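Local coordinates for protein Serpin48 (PDB 3OZQ) that inhibits the serine protease SPE with high specificity as a serpin of innate immunity in the insect Tenebrio molitor, at residues F39-A48 / T90-Y98; F126-N137 / N150-T161. All coordinates share one frame; numbering follows the deposited sequence.

Interaction 1: F39-A48 / T90-Y98; sequences FSAATLLALA and TLHTANKIY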
loop_
_atom_site.group_PDB
_atom_site.type_symbol
_atom_site.label_atom_id
_atom_site.label_comp_id
_atom_site.label_asym_id
_atom_site.label_seq_id
_atom_site.Cartn_x
_atom_site.Cartn_y
_atom_site.Cartn_z
ATOM N N PHE A 39 3.817 -3.173 -0.930
ATOM C CA PHE A 39 3.593 -4.581 -1.268
ATOM C C PHE A 39 2.923 -4.745 -2.630
ATOM O O PHE A 39 3.432 -5.450 -3.503
ATOM C CB PHE A 39 2.726 -5.266 -0.210
ATOM C CG PHE A 39 2.056 -6.512 -0.713
ATOM C CD1 PHE A 39 0.740 -6.482 -1.144
ATOM C CD2 PHE A 39 2.755 -7.708 -0.783
ATOM C CE1 PHE A 39 0.131 -7.621 -1.637
ATOM C CE2 PHE A 39 2.148 -8.848 -1.259
ATOM C CZ PHE A 39 0.832 -8.806 -1.680
ATOM N N SER A 40 1.772 -4.093 -2.817
ATOM C CA SER A 40 1.012 -4.286 -4.048
ATOM C C SER A 40 1.805 -3.816 -5.280
ATOM O O SER A 40 1.867 -4.507 -6.310
ATOM C CB SER A 40 -0.353 -3.591 -3.945
ATOM O OG SER A 40 -1.283 -4.136 -4.864
ATOM N N ALA A 41 2.414 -2.640 -5.168
ATOM C CA ALA A 41 3.260 -2.133 -6.228
ATOM C C ALA A 41 4.327 -3.186 -6.547
ATOM O O ALA A 41 4.638 -3.448 -7.717
ATOM C CB ALA A 41 3.900 -0.817 -5.808
ATOM N N ALA A 42 4.881 -3.790 -5.499
ATOM C CA ALA A 42 5.943 -4.780 -5.648
ATOM C C ALA A 42 5.480 -5.991 -6.451
ATOM O O ALA A 42 6.205 -6.483 -7.306
ATOM C CB ALA A 42 6.480 -5.212 -4.284
ATOM N N THR A 43 4.273 -6.479 -6.185
ATOM C CA THR A 43 3.769 -7.602 -6.969
ATOM C C THR A 43 3.522 -7.251 -8.453
ATOM O O THR A 43 3.640 -8.097 -9.348
ATOM C CB THR A 43 2.473 -8.129 -6.377
ATOM O OG1 THR A 43 1.480 -7.099 -6.431
ATOM C CG2 THR A 43 2.698 -8.582 -4.935
ATOM N N LEU A 44 3.147 -6.006 -8.713
ATOM C CA LEU A 44 2.900 -5.589 -10.081
ATOM C C LEU A 44 4.222 -5.472 -10.823
ATOM O O LEU A 44 4.383 -5.967 -11.945
ATOM C CB LEU A 44 2.130 -4.267 -10.099
ATOM C CG LEU A 44 1.656 -3.821 -11.477
ATOM C CD1 LEU A 44 1.048 -5.000 -12.196
ATOM C CD2 LEU A 44 0.637 -2.657 -11.359
ATOM N N LEU A 45 5.192 -4.853 -10.172
ATOM C CA LEU A 45 6.505 -4.709 -10.770
ATOM C C LEU A 45 7.158 -6.085 -10.997
ATOM O O LEU A 45 7.925 -6.275 -11.942
ATOM C CB LEU A 45 7.385 -3.856 -9.875
ATOM C CG LEU A 45 8.736 -3.491 -10.483
ATOM C CD1 LEU A 45 8.566 -2.500 -11.620
ATOM C CD2 LEU A 45 9.666 -2.930 -9.422
ATOM N N ALA A 46 6.872 -7.037 -10.109
ATOM C CA ALA A 46 7.346 -8.403 -10.304
ATOM C C ALA A 46 6.715 -9.030 -11.567
ATOM O O ALA A 46 7.373 -9.755 -12.303
ATOM C CB ALA A 46 7.071 -9.253 -9.058
ATOM N N LEU A 47 5.439 -8.744 -11.816
ATOM C CA LEU A 47 4.790 -9.192 -13.035
ATOM C C LEU A 47 5.543 -8.608 -14.217
ATOM O O LEU A 47 5.948 -9.333 -15.133
ATOM C CB LEU A 47 3.344 -8.721 -13.084
ATOM C CG LEU A 47 2.364 -9.524 -13.952
ATOM C CD1 LEU A 47 1.225 -8.647 -14.429
ATOM C CD2 LEU A 47 3.039 -10.200 -15.120
ATOM N N ALA A 48 5.730 -7.293 -14.194
ATOM C CA ALA A 48 6.510 -6.616 -15.226
ATOM C C ALA A 48 7.866 -7.290 -15.431
ATOM O O ALA A 48 8.268 -7.610 -16.569
ATOM C CB ALA A 48 6.718 -5.169 -14.849
ATOM N N THR A 90 -10.660 -8.803 3.380
ATOM C CA THR A 90 -10.359 -8.894 1.952
ATOM C C THR A 90 -9.561 -7.707 1.418
ATOM O O THR A 90 -9.930 -6.545 1.617
ATOM C CB THR A 90 -11.645 -8.979 1.125
ATOM O OG1 THR A 90 -12.627 -9.739 1.839
ATOM C CG2 THR A 90 -11.366 -9.629 -0.236
ATOM N N LEU A 91 -8.471 -8.008 0.728
ATOM C CA LEU A 91 -7.782 -7.015 -0.078
ATOM C C LEU A 91 -8.369 -7.025 -1.489
ATOM O O LEU A 91 -8.431 -8.076 -2.127
ATOM C CB LEU A 91 -6.294 -7.330 -0.135
ATOM C CG LEU A 91 -5.465 -6.364 -0.975
ATOM C CD1 LEU A 91 -5.506 -4.967 -0.335
ATOM C CD2 LEU A 91 -4.044 -6.882 -1.073
ATOM N N HIS A 92 -8.827 -5.866 -1.955
ATOM C CA HIS A 92 -9.327 -5.712 -3.317
ATOM C C HIS A 92 -8.260 -5.008 -4.141
ATOM O O HIS A 92 -7.750 -3.966 -3.744
ATOM C CB HIS A 92 -10.629 -4.897 -3.335
ATOM C CG HIS A 92 -11.749 -5.530 -2.566
ATOM N ND1 HIS A 92 -11.877 -5.410 -1.199
ATOM C CD2 HIS A 92 -12.780 -6.312 -2.971
ATOM C CE1 HIS A 92 -12.943 -6.078 -0.795
ATOM N NE2 HIS A 92 -13.507 -6.637 -1.851
ATOM N N THR A 93 -7.904 -5.595 -5.279
ATOM C CA THR A 93 -6.904 -4.999 -6.151
ATOM C C THR A 93 -7.398 -5.039 -7.578
ATOM O O THR A 93 -8.074 -5.982 -7.984
ATOM C CB THR A 93 -5.569 -5.765 -6.062
ATOM O OG1 THR A 93 -5.681 -7.007 -6.769
ATOM C CG2 THR A 93 -5.225 -6.054 -4.627
ATOM N N ALA A 94 -7.079 -4.002 -8.335
ATOM C CA ALA A 94 -7.298 -4.010 -9.767
ATOM C C ALA A 94 -5.971 -3.619 -10.363
ATOM O O ALA A 94 -5.654 -2.434 -10.457
ATOM C CB ALA A 94 -8.369 -3.022 -10.151
ATOM N N ASN A 95 -5.185 -4.625 -10.735
ATOM C CA ASN A 95 -3.856 -4.415 -11.268
ATOM C C ASN A 95 -3.840 -4.850 -12.717
ATOM O O ASN A 95 -4.297 -5.941 -13.059
ATOM C CB ASN A 95 -2.798 -5.195 -10.471
ATOM C CG ASN A 95 -2.717 -4.761 -9.009
ATOM O OD1 ASN A 95 -2.054 -5.416 -8.180
ATOM N ND2 ASN A 95 -3.396 -3.659 -8.679
ATOM N N LYS A 96 -3.313 -3.988 -13.570
ATOM C CA LYS A 96 -3.309 -4.272 -14.995
ATOM C C LYS A 96 -2.116 -3.652 -15.694
ATOM O O LYS A 96 -1.620 -2.593 -15.305
ATOM C CB LYS A 96 -4.609 -3.777 -15.615
ATOM C CG LYS A 96 -4.611 -3.813 -17.113
ATOM C CD LYS A 96 -5.504 -4.870 -17.648
ATOM C CE LYS A 96 -6.946 -4.499 -17.477
ATOM N NZ LYS A 96 -7.748 -5.195 -18.537
ATOM N N ILE A 97 -1.648 -4.329 -16.737
ATOM C CA ILE A 97 -0.576 -3.803 -17.552
ATOM C C ILE A 97 -1.156 -3.589 -18.928
ATOM O O ILE A 97 -1.410 -4.550 -19.645
ATOM C CB ILE A 97 0.619 -4.770 -17.604
ATOM C CG1 ILE A 97 1.241 -4.904 -16.204
ATOM C CG2 ILE A 97 1.665 -4.283 -18.595
ATOM C CD1 ILE A 97 2.611 -5.573 -16.209
ATOM N N TYR A 98 -1.426 -2.334 -19.268
ATOM C CA TYR A 98 -1.945 -1.994 -20.594
ATOM C C TYR A 98 -0.791 -1.727 -21.546
ATOM O O TYR A 98 0.134 -0.995 -21.194
ATOM C CB TYR A 98 -2.829 -0.758 -20.527
ATOM C CG TYR A 98 -4.188 -1.000 -19.934
ATOM C CD1 TYR A 98 -5.253 -1.404 -20.728
ATOM C CD2 TYR A 98 -4.408 -0.830 -18.571
ATOM C CE1 TYR A 98 -6.498 -1.620 -20.182
ATOM C CE2 TYR A 98 -5.646 -1.038 -18.018
ATOM C CZ TYR A 98 -6.691 -1.431 -18.822
ATOM O OH TYR A 98 -7.924 -1.645 -18.259
HETATM O O HOH W 1 -1.402 -6.902 -5.476
HETATM O O HOH W 2 -0.252 -7.433 -9.127
#

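Interaction 2: F126-N137 / N150-T161; sequences FSEKNDAAKLMN and NLVDPEILNNLT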
loop_
_atom_site.group_PDB
_atom_site.type_symbol
_atom_site.label_atom_id
_atom_site.label_comp_id
_atom_site.label_asym_id
_atom_site.label_seq_id
_atom_site.Cartn_x
_atom_site.Cartn_y
_atom_site.Cartn_z
ATOM N N PHE A 126 -3.323 4.024 -27.156
ATOM C CA PHE A 126 -3.075 5.259 -26.411
ATOM C C PHE A 126 -3.183 6.508 -27.300
ATOM O O PHE A 126 -3.110 7.635 -26.806
ATOM C CB PHE A 126 -1.708 5.223 -25.713
ATOM C CG PHE A 126 -1.541 4.087 -24.716
ATOM C CD1 PHE A 126 -2.129 4.142 -23.462
ATOM C CD2 PHE A 126 -0.768 2.987 -25.032
ATOM C CE1 PHE A 126 -1.964 3.102 -22.548
ATOM C CE2 PHE A 126 -0.594 1.948 -24.121
ATOM C CZ PHE A 126 -1.182 2.005 -22.890
ATOM N N SER A 127 -3.348 6.307 -28.609
ATOM C CA SER A 127 -3.479 7.426 -29.547
ATOM C C SER A 127 -4.541 8.402 -29.072
ATOM O O SER A 127 -4.262 9.582 -28.849
ATOM C CB SER A 127 -3.853 6.939 -30.953
ATOM O OG SER A 127 -2.800 6.214 -31.551
ATOM N N GLU A 128 -5.764 7.896 -28.937
ATOM C CA GLU A 128 -6.880 8.690 -28.458
ATOM C C GLU A 128 -6.770 8.786 -26.942
ATOM O O GLU A 128 -7.227 7.895 -26.237
ATOM C CB GLU A 128 -8.200 8.016 -28.837
ATOM C CG GLU A 128 -8.364 7.720 -30.321
ATOM C CD GLU A 128 -8.744 8.950 -31.125
ATOM O OE1 GLU A 128 -9.898 9.414 -30.976
ATOM O OE2 GLU A 128 -7.891 9.448 -31.899
ATOM N N LYS A 129 -6.168 9.864 -26.448
ATOM C CA LYS A 129 -5.834 9.976 -25.030
ATOM C C LYS A 129 -7.019 9.683 -24.128
ATOM O O LYS A 129 -6.939 8.820 -23.250
ATOM C CB LYS A 129 -5.261 11.357 -24.703
ATOM C CG LYS A 129 -3.896 11.671 -25.335
ATOM C CD LYS A 129 -3.412 13.061 -24.888
ATOM C CE LYS A 129 -1.949 13.332 -25.232
ATOM N NZ LYS A 129 -1.718 13.836 -26.621
ATOM N N ASN A 130 -8.122 10.394 -24.349
ATOM C CA ASN A 130 -9.257 10.348 -23.431
ATOM C C ASN A 130 -10.040 9.037 -23.425
ATOM O O ASN A 130 -10.556 8.619 -22.386
ATOM C CB ASN A 130 -10.186 11.540 -23.670
ATOM C CG ASN A 130 -9.508 12.856 -23.373
ATOM O OD1 ASN A 130 -8.893 13.458 -24.250
ATOM N ND2 ASN A 130 -9.589 13.297 -22.128
ATOM N N ASP A 131 -10.141 8.403 -24.585
ATOM C CA ASP A 131 -10.770 7.095 -24.674
ATOM C C ASP A 131 -9.930 6.061 -23.928
ATOM O O ASP A 131 -10.465 5.146 -23.300
ATOM C CB ASP A 131 -10.917 6.677 -26.138
ATOM C CG ASP A 131 -11.853 7.592 -26.915
ATOM O OD1 ASP A 131 -12.014 8.767 -26.510
ATOM O OD2 ASP A 131 -12.427 7.135 -27.926
ATOM N N ALA A 132 -8.612 6.204 -24.016
ATOM C CA ALA A 132 -7.712 5.243 -23.385
ATOM C C ALA A 132 -7.851 5.367 -21.876
ATOM O O ALA A 132 -8.198 4.399 -21.198
ATOM C CB ALA A 132 -6.276 5.463 -23.840
ATOM N N ALA A 133 -7.639 6.582 -21.372
ATOM C CA ALA A 133 -7.892 6.923 -19.975
ATOM C C ALA A 133 -9.241 6.412 -19.467
ATOM O O ALA A 133 -9.309 5.729 -18.444
ATOM C CB ALA A 133 -7.790 8.417 -19.779
ATOM N N LYS A 134 -10.317 6.742 -20.174
ATOM C CA LYS A 134 -11.645 6.288 -19.763
ATOM C C LYS A 134 -11.739 4.760 -19.686
ATOM O O LYS A 134 -12.317 4.200 -18.762
ATOM C CB LYS A 134 -12.726 6.838 -20.705
ATOM C CG LYS A 134 -14.132 6.522 -20.223
ATOM C CD LYS A 134 -15.204 7.245 -21.019
ATOM C CE LYS A 134 -16.555 7.163 -20.304
ATOM N NZ LYS A 134 -16.604 8.011 -19.072
ATOM N N LEU A 135 -11.156 4.095 -20.667
ATOM C CA LEU A 135 -11.203 2.644 -20.770
ATOM C C LEU A 135 -10.531 2.023 -19.548
ATOM O O LEU A 135 -11.101 1.152 -18.889
ATOM C CB LEU A 135 -10.498 2.202 -22.059
ATOM C CG LEU A 135 -10.473 0.760 -22.581
ATOM C CD1 LEU A 135 -9.254 -0.001 -22.067
ATOM C CD2 LEU A 135 -11.771 0.025 -22.265
ATOM N N MET A 136 -9.321 2.485 -19.256
ATOM C CA MET A 136 -8.560 1.983 -18.119
ATOM C C MET A 136 -9.292 2.289 -16.815
ATOM O O MET A 136 -9.446 1.417 -15.974
ATOM C CB MET A 136 -7.152 2.576 -18.112
ATOM C CG MET A 136 -6.327 2.147 -19.308
ATOM S SD MET A 136 -4.726 2.963 -19.441
ATOM C CE MET A 136 -3.881 2.286 -18.042
ATOM N N ASN A 137 -9.773 3.520 -16.668
ATOM C CA ASN A 137 -10.497 3.909 -15.460
ATOM C C ASN A 137 -11.796 3.149 -15.256
ATOM O O ASN A 137 -12.193 2.884 -14.126
ATOM C CB ASN A 137 -10.776 5.414 -15.451
ATOM C CG ASN A 137 -9.508 6.229 -15.353
ATOM O OD1 ASN A 137 -8.451 5.704 -14.989
ATOM N ND2 ASN A 137 -9.598 7.516 -15.675
ATOM N N ASN A 150 -11.253 7.502 -11.697
ATOM C CA ASN A 150 -10.327 8.428 -12.315
ATOM C C ASN A 150 -8.886 8.186 -11.923
ATOM O O ASN A 150 -8.153 9.123 -11.615
ATOM C CB ASN A 150 -10.734 9.860 -11.964
ATOM C CG ASN A 150 -12.053 10.238 -12.582
ATOM O OD1 ASN A 150 -12.121 10.505 -13.779
ATOM N ND2 ASN A 150 -13.116 10.232 -11.783
ATOM N N LEU A 151 -8.477 6.926 -11.929
ATOM C CA LEU A 151 -7.101 6.602 -11.599
ATOM C C LEU A 151 -6.140 7.254 -12.585
ATOM O O LEU A 151 -5.191 7.921 -12.180
ATOM C CB LEU A 151 -6.888 5.085 -11.560
ATOM C CG LEU A 151 -5.522 4.639 -11.028
ATOM C CD1 LEU A 151 -5.609 3.267 -10.356
ATOM C CD2 LEU A 151 -4.480 4.651 -12.137
ATOM N N VAL A 152 -6.393 7.048 -13.876
ATOM C CA VAL A 152 -5.531 7.561 -14.948
ATOM C C VAL A 152 -5.988 8.963 -15.331
ATOM O O VAL A 152 -7.156 9.182 -15.670
ATOM C CB VAL A 152 -5.576 6.662 -16.205
ATOM C CG1 VAL A 152 -4.766 7.285 -17.363
ATOM C CG2 VAL A 152 -5.065 5.247 -15.888
ATOM N N ASP A 153 -5.069 9.912 -15.237
ATOM C CA ASP A 153 -5.306 11.260 -15.718
ATOM C C ASP A 153 -4.837 11.303 -17.161
ATOM O O ASP A 153 -3.642 11.174 -17.427
ATOM C CB ASP A 153 -4.529 12.259 -14.864
ATOM C CG ASP A 153 -4.556 13.671 -15.438
ATOM O OD1 ASP A 153 -4.273 14.608 -14.673
ATOM O OD2 ASP A 153 -4.847 13.846 -16.644
ATOM N N PRO A 154 -5.778 11.487 -18.103
ATOM C CA PRO A 154 -5.462 11.351 -19.525
ATOM C C PRO A 154 -4.260 12.194 -19.941
ATOM O O PRO A 154 -3.588 11.878 -20.917
ATOM C CB PRO A 154 -6.743 11.828 -20.217
ATOM C CG PRO A 154 -7.434 12.656 -19.224
ATOM C CD PRO A 154 -7.138 12.014 -17.899
ATOM N N GLU A 155 -3.973 13.242 -19.185
ATOM C CA GLU A 155 -2.840 14.099 -19.494
ATOM C C GLU A 155 -1.488 13.379 -19.433
ATOM O O GLU A 155 -0.516 13.836 -20.036
ATOM C CB GLU A 155 -2.837 15.327 -18.579
ATOM C CG GLU A 155 -4.013 16.270 -18.824
ATOM C CD GLU A 155 -3.962 16.942 -20.190
ATOM O OE1 GLU A 155 -3.407 18.058 -20.275
ATOM O OE2 GLU A 155 -4.479 16.362 -21.173
ATOM N N ILE A 156 -1.421 12.260 -18.713
ATOM C CA ILE A 156 -0.164 11.523 -18.591
ATOM C C ILE A 156 0.132 10.721 -19.845
ATOM O O ILE A 156 1.261 10.276 -20.062
ATOM C CB ILE A 156 -0.161 10.563 -17.378
ATOM C CG1 ILE A 156 -1.105 9.382 -17.624
ATOM C CG2 ILE A 156 -0.514 11.303 -16.122
ATOM C CD1 ILE A 156 -0.797 8.156 -16.793
ATOM N N LEU A 157 -0.889 10.538 -20.676
ATOM C CA LEU A 157 -0.750 9.768 -21.907
ATOM C C LEU A 157 -0.217 10.631 -23.044
ATOM O O LEU A 157 -0.556 11.808 -23.145
ATOM C CB LEU A 157 -2.102 9.184 -22.311
ATOM C CG LEU A 157 -2.817 8.404 -21.209
ATOM C CD1 LEU A 157 -4.108 7.824 -21.750
ATOM C CD2 LEU A 157 -1.894 7.305 -20.686
ATOM N N ASN A 158 0.604 10.038 -23.905
ATOM C CA ASN A 158 1.121 10.753 -25.067
ATOM C C ASN A 158 1.509 9.830 -26.204
ATOM O O ASN A 158 1.391 8.605 -26.098
ATOM C CB ASN A 158 2.295 11.646 -24.665
ATOM C CG ASN A 158 3.445 10.861 -24.090
ATOM O OD1 ASN A 158 3.803 9.798 -24.600
ATOM N ND2 ASN A 158 4.028 11.374 -23.021
ATOM N N ASN A 159 1.971 10.423 -27.301
ATOM C CA ASN A 159 2.344 9.652 -28.476
ATOM C C ASN A 159 3.371 8.568 -28.161
ATOM O O ASN A 159 3.448 7.564 -28.865
ATOM C CB ASN A 159 2.806 10.557 -29.640
ATOM C CG ASN A 159 3.685 11.718 -29.184
ATOM O OD1 ASN A 159 4.888 11.737 -29.442
ATOM N ND2 ASN A 159 3.078 12.708 -28.540
ATOM N N LEU A 160 4.139 8.757 -27.090
ATOM C CA LEU A 160 5.126 7.754 -26.692
ATOM C C LEU A 160 4.673 6.759 -25.609
ATOM O O LEU A 160 5.472 5.952 -25.150
ATOM C CB LEU A 160 6.421 8.425 -26.245
ATOM C CG LEU A 160 7.425 8.783 -27.340
ATOM C CD1 LEU A 160 8.723 9.216 -26.680
ATOM C CD2 LEU A 160 7.653 7.610 -28.275
ATOM N N THR A 161 3.414 6.803 -25.194
ATOM C CA THR A 161 2.966 5.865 -24.170
ATOM C C THR A 161 3.040 4.457 -24.744
ATOM O O THR A 161 2.447 4.182 -25.790
ATOM C CB THR A 161 1.545 6.178 -23.654
ATOM O OG1 THR A 161 1.508 7.514 -23.151
ATOM C CG2 THR A 161 1.164 5.218 -22.520
HETATM O O HOH W 3 -10.623 4.614 -11.934
#

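Interaction 1: F39-A48 / T90-Y98
Ile-97 reaches across to Leu-44, Leu-47 and Ala-48 at the tight end of a contact in the core of the serpin fold, where helix 38-50 (helix B of the family) backs strand 90-100 of sheet A. The axes of residues 39-48 and 90-98 come within 9.5 Å, at 30° to each other. With CG1 beside the backbone N (chi1 -65°) and the rest of the chain extended, Ile-97 CD1 comes within 3.8 Å of Leu-47 CD1, while its CG1 lies 4.0 Å from Leu-44 CD1; the leucine and isoleucine chains lie antiparallel alongside one another. Phe-109, from helix 107-115, also touches Ile-97. Trimming this residue to an alanine would probably leave a gap beside Leu-47 and Ala-48 and let the leucine end turn more freely.

One helical turn earlier the fit becomes looser. Two waters bridge Asn-95 OD1 and Thr-43 OG1, each donating to both oxygens. The first also bonds to Ser-40 OG at 2.8 Å, and Ser-40 OG is hydrogen-bonded in addition to Asn-167 of strand 163-174. Here the polar groups of a buried helix–sheet contact are satisfied through water. Toward the partly exposed start of the strand, Phe-39 CE1 only approaches Leu-91 CD2, at 4.3 Å, and Thr-93 barely touches Ser-40. Thr-43 OG1, accepting from both waters, gives its own proton back to the helix, to Ser-40 O at 2.6 Å, the same carbonyl that receives Leu-44 N.

Interaction 2: F126-N137 / N150-T161
Phe-126 has one ring face covered by the methyl of Thr-161: CG2 stands 3.6 Å from the ring centroid and only 10° off the normal, a textbook CH-pi contact. It closes one end of a serpin element in which helix 129-143 (helix F) is joined to strand 163-174 by a long connection that runs back along the helix; residues 150-161 form much of that return path.

Along the middle the packing is largely apolar and close. Ala-133 is small enough for the proline ring to settle against it, with Ala-133 CB 3.6 Å from Pro-154 CB, and Asn-130 brings ND2 against CG and CB of the same ring. Leu-157 pushes CD1 in beside Ala-132 CB at 3.8 Å and also reaches Ala-133, while Lys-129 lays its methylenes along the return path, CD and CE against Leu-157 O. A bend at chi3 (68°) brings Met-136 CE up to Val-152 CG2. Leu-151, whose CB lies against Asn-137 OD1, extends to Ile-166 and Ala-168 of strand 163-174.

The far end is held by polar groups. Asn-137 grips the backbone of Val-152 at two points, as a neighbouring strand would: OD1 accepts from Val-152 N at 2.7 Å, the donor a little out of the carbonyl plane, and ND2 donates to Val-152 O at 3.0 Å. This second bond is almost straight, 175° at the hydrogen, and uses a lone pair of the carbonyl. Together the pair fixes the rotation of the buried amide.

The return path also braces itself. Asp-153 makes an Asx turn, and residues 158-161 form a type I turn, across which Asn-158 N donates to Thr-161 OG1 at 2.8 Å.

Overall arrangement
Both interactions join a helix to another part of the serpin body, and strand 90-100 lies between them. Interaction 1 uses the side of the strand bearing Asn-95 and Ile-97; from the other side Tyr-98 touches Phe-126, Leu-135 and Met-136 of interaction 2, and Ala-94 also rests on helix 129-143. The first is central, about 10 Å from its centre to that of the chain, whereas the second lies about 23 Å out, with a buried seam and exposed margins. Their chemistry differs accordingly. Interaction 1 combines leucine–isoleucine packing with bridging water, while 126-137 and 150-161 bury twice the area and clasp each other by direct side-chain-to-backbone hydrogen bonds.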